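Local structure of apical membrane antigen AMA1 (Toxoplasma gondii ME49, 4YIV) at residues 125-130 with 140-145. The protein takes part in host cell invasion as an essential microneme protein of the moving junction, the ring formed between parasite and host cell membranes. Sequence-based numbering, arbitrary orientation.
Sequences SNIKAS and AFKTVA
Lys142 reaches Asn126 and Ile127 through a fully stretched side chain: chi1 of -67° sets CG beside the backbone N and anti to the carbonyl carbon, and every later torsion is close to 180°. The rod runs from the end of helix 132-141, where Lys142 is the first residue to leave helical geometry, across to the loop that precedes the same helix. There its ammonium comes up to a main-chain carbonyl, with NZ of Lys142 2.8 Å from O of Asn126. Lower down the rod, the CD1 methyl of Ile127 makes a loose approach to one methylene, 4.4 Å from CD of Lys142. The Ile127 side chain also packs on Arg135 and Glu138 of the helix. The Asn126 amide turns off. Glu138 ties the arrangement together: its carboxylate forms a salt bridge with NZ of Lys142 and accepts the backbone N-H groups of Lys128 and Ala129. At the surface of the AMA1 ectodomain, then, a lysine just past the helix closes back on the loop leading into it, its positive charge close to both a carboxylate and a carbonyl oxygen, which would probably favour the protonated form despite Lys128 NZ 6.5 Å from Lys142 NZ.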
ATOM      1  N   SER A 125      -5.106  27.448  -0.528  1.00 30.20           N
ATOM      2  CA  SER A 125      -6.366  27.392   0.204  1.00 33.37           C
ATOM      3  C   SER A 125      -7.364  26.389  -0.415  1.00 31.07           C
ATOM      4  O   SER A 125      -8.284  25.918   0.244  1.00 33.02           O
ATOM      5  CB  SER A 125      -6.985  28.799   0.237  1.00 36.10           C
ATOM      6  OG  SER A 125      -8.004  28.850   1.201  1.00 52.89           O
ATOM      7  N   ASN A 126      -7.182  26.084  -1.694  1.00 32.27           N
ATOM      8  CA  ASN A 126      -8.038  25.125  -2.382  1.00 31.86           C
ATOM      9  C   ASN A 126      -7.760  23.660  -1.986  1.00 34.08           C
ATOM     10  O   ASN A 126      -8.590  22.788  -2.224  1.00 31.10           O
ATOM     11  CB  ASN A 126      -7.880  25.285  -3.887  1.00 34.47           C
ATOM     12  CG  ASN A 126      -8.369  26.638  -4.390  1.00 50.41           C
ATOM     13  OD1 ASN A 126      -9.259  27.258  -3.794  1.00 47.81           O
ATOM     14  ND2 ASN A 126      -7.806  27.087  -5.515  1.00 58.17           N
ATOM     15  N   ILE A 127      -6.583  23.399  -1.413  1.00 30.62           N
ATOM     16  CA  ILE A 127      -6.217  22.077  -0.917  1.00 27.84           C
ATOM     17  C   ILE A 127      -6.662  21.925   0.555  1.00 32.03           C
ATOM     18  O   ILE A 127      -6.124  22.570   1.453  1.00 29.49           O
ATOM     19  CB  ILE A 127      -4.703  21.866  -1.033  1.00 27.77           C
ATOM     20  CG1 ILE A 127      -4.272  22.022  -2.497  1.00 30.46           C
ATOM     21  CG2 ILE A 127      -4.291  20.524  -0.459  1.00 32.54           C
ATOM     22  CD1 ILE A 127      -4.712  20.918  -3.386  1.00 32.20           C
ATOM     23  N   LYS A 128      -7.637  21.065   0.794  1.00 26.26           N
ATOM     24  CA  LYS A 128      -8.329  21.018   2.062  1.00 27.75           C
ATOM     25  C   LYS A 128      -7.780  19.937   3.005  1.00 27.53           C
ATOM     26  O   LYS A 128      -8.053  19.936   4.208  1.00 29.56           O
ATOM     27  CB  LYS A 128      -9.827  20.796   1.784  1.00 29.98           C
ATOM     28  CG  LYS A 128     -10.474  21.944   0.958  1.00 34.40           C
ATOM     29  CD  LYS A 128     -10.539  23.249   1.757  1.00 40.07           C
ATOM     30  CE  LYS A 128     -10.841  24.483   0.900  1.00 46.82           C
ATOM     31  NZ  LYS A 128     -12.252  24.593   0.507  1.00 57.25           N
ATOM     32  N   ALA A 129      -6.986  19.016   2.475  1.00 24.75           N
ATOM     33  CA  ALA A 129      -6.479  17.908   3.283  1.00 24.53           C
ATOM     34  C   ALA A 129      -5.702  18.406   4.490  1.00 24.61           C
ATOM     35  O   ALA A 129      -5.015  19.421   4.421  1.00 24.67           O
ATOM     36  CB  ALA A 129      -5.569  16.992   2.449  1.00 23.36           C
ATOM     37  N   SER A 130      -5.796  17.658   5.573  1.00 22.77           N
ATOM     38  CA  SER A 130      -5.143  18.013   6.832  1.00 26.52           C
ATOM     39  C   SER A 130      -3.763  17.398   7.084  1.00 25.84           C
ATOM     40  O   SER A 130      -3.179  17.642   8.141  1.00 24.51           O
ATOM     41  CB  SER A 130      -6.072  17.608   7.970  1.00 25.67           C
ATOM     42  OG  SER A 130      -5.925  16.229   8.244  1.00 33.91           O
ATOM     43  N   ALA A 140      -3.165  15.025  -6.666  1.00 21.08           N
ATOM     44  CA  ALA A 140      -3.335  14.020  -7.730  1.00 23.23           C
ATOM     45  C   ALA A 140      -4.825  13.903  -8.121  1.00 22.99           C
ATOM     46  O   ALA A 140      -5.171  13.822  -9.315  1.00 22.39           O
ATOM     47  CB  ALA A 140      -2.788  12.678  -7.269  1.00 20.99           C
ATOM     48  N   PHE A 141      -5.707  13.930  -7.137  1.00 21.46           N
ATOM     49  CA  PHE A 141      -7.138  13.809  -7.447  1.00 23.25           C
ATOM     50  C   PHE A 141      -7.627  14.995  -8.292  1.00 27.00           C
ATOM     51  O   PHE A 141      -8.503  14.835  -9.156  1.00 25.91           O
ATOM     52  CB  PHE A 141      -7.985  13.696  -6.186  1.00 23.37           C
ATOM     53  CG  PHE A 141      -9.435  13.468  -6.481  1.00 23.38           C
ATOM     54  CD1 PHE A 141      -9.880  12.237  -6.964  1.00 23.51           C
ATOM     55  CD2 PHE A 141     -10.359  14.506  -6.334  1.00 26.76           C
ATOM     56  CE1 PHE A 141     -11.230  12.035  -7.266  1.00 27.18           C
ATOM     57  CE2 PHE A 141     -11.709  14.312  -6.639  1.00 29.83           C
ATOM     58  CZ  PHE A 141     -12.147  13.081  -7.106  1.00 24.71           C
ATOM     59  N   LYS A 142      -7.025  16.170  -8.086  1.00 26.01           N
ATOM     60  CA  LYS A 142      -7.410  17.360  -8.831  1.00 27.70           C
ATOM     61  C   LYS A 142      -6.629  17.566 -10.126  1.00 32.75           C
ATOM     62  O   LYS A 142      -6.795  18.578 -10.788  1.00 34.30           O
ATOM     63  CB  LYS A 142      -7.275  18.583  -7.906  1.00 29.50           C
ATOM     64  CG  LYS A 142      -8.295  18.513  -6.788  1.00 32.97           C
ATOM     65  CD  LYS A 142      -8.196  19.668  -5.786  1.00 31.04           C
ATOM     66  CE  LYS A 142      -9.284  19.498  -4.735  1.00 34.61           C
ATOM     67  NZ  LYS A 142      -9.329  20.599  -3.744  1.00 36.99           N
ATOM     68  N   THR A 143      -5.816  16.582 -10.497  1.00 28.37           N
ATOM     69  CA  THR A 143      -5.015  16.601 -11.724  1.00 35.09           C
ATOM     70  C   THR A 143      -5.566  15.516 -12.682  1.00 32.40           C
ATOM     71  O   THR A 143      -5.577  14.333 -12.349  1.00 35.21           O
ATOM     72  CB  THR A 143      -3.490  16.340 -11.427  1.00 31.92           C
ATOM     73  OG1 THR A 143      -2.957  17.354 -10.549  1.00 28.85           O
ATOM     74  CG2 THR A 143      -2.664  16.338 -12.690  1.00 32.84           C
ATOM     75  N   VAL A 144      -6.055  15.908 -13.849  1.00 33.46           N
ATOM     76  CA  VAL A 144      -6.580  14.927 -14.803  1.00 32.51           C
ATOM     77  C   VAL A 144      -5.739  14.964 -16.066  1.00 30.40           C
ATOM     78  O   VAL A 144      -5.122  15.983 -16.373  1.00 31.44           O
ATOM     79  CB  VAL A 144      -8.058  15.189 -15.191  1.00 34.77           C
ATOM     80  CG1 VAL A 144      -8.996  14.892 -14.022  1.00 35.35           C
ATOM     81  CG2 VAL A 144      -8.232  16.629 -15.751  1.00 36.65           C
ATOM     82  N   ALA A 145      -5.714  13.845 -16.786  1.00 32.82           N
ATOM     83  CA  ALA A 145      -5.095  13.794 -18.090  1.00 31.84           C
ATOM     84  C   ALA A 145      -5.833  14.717 -19.079  1.00 29.34           C
ATOM     85  O   ALA A 145      -7.067  14.776 -19.103  1.00 29.09           O
ATOM     86  CB  ALA A 145      -5.092  12.382 -18.602  1.00 30.15           C
TER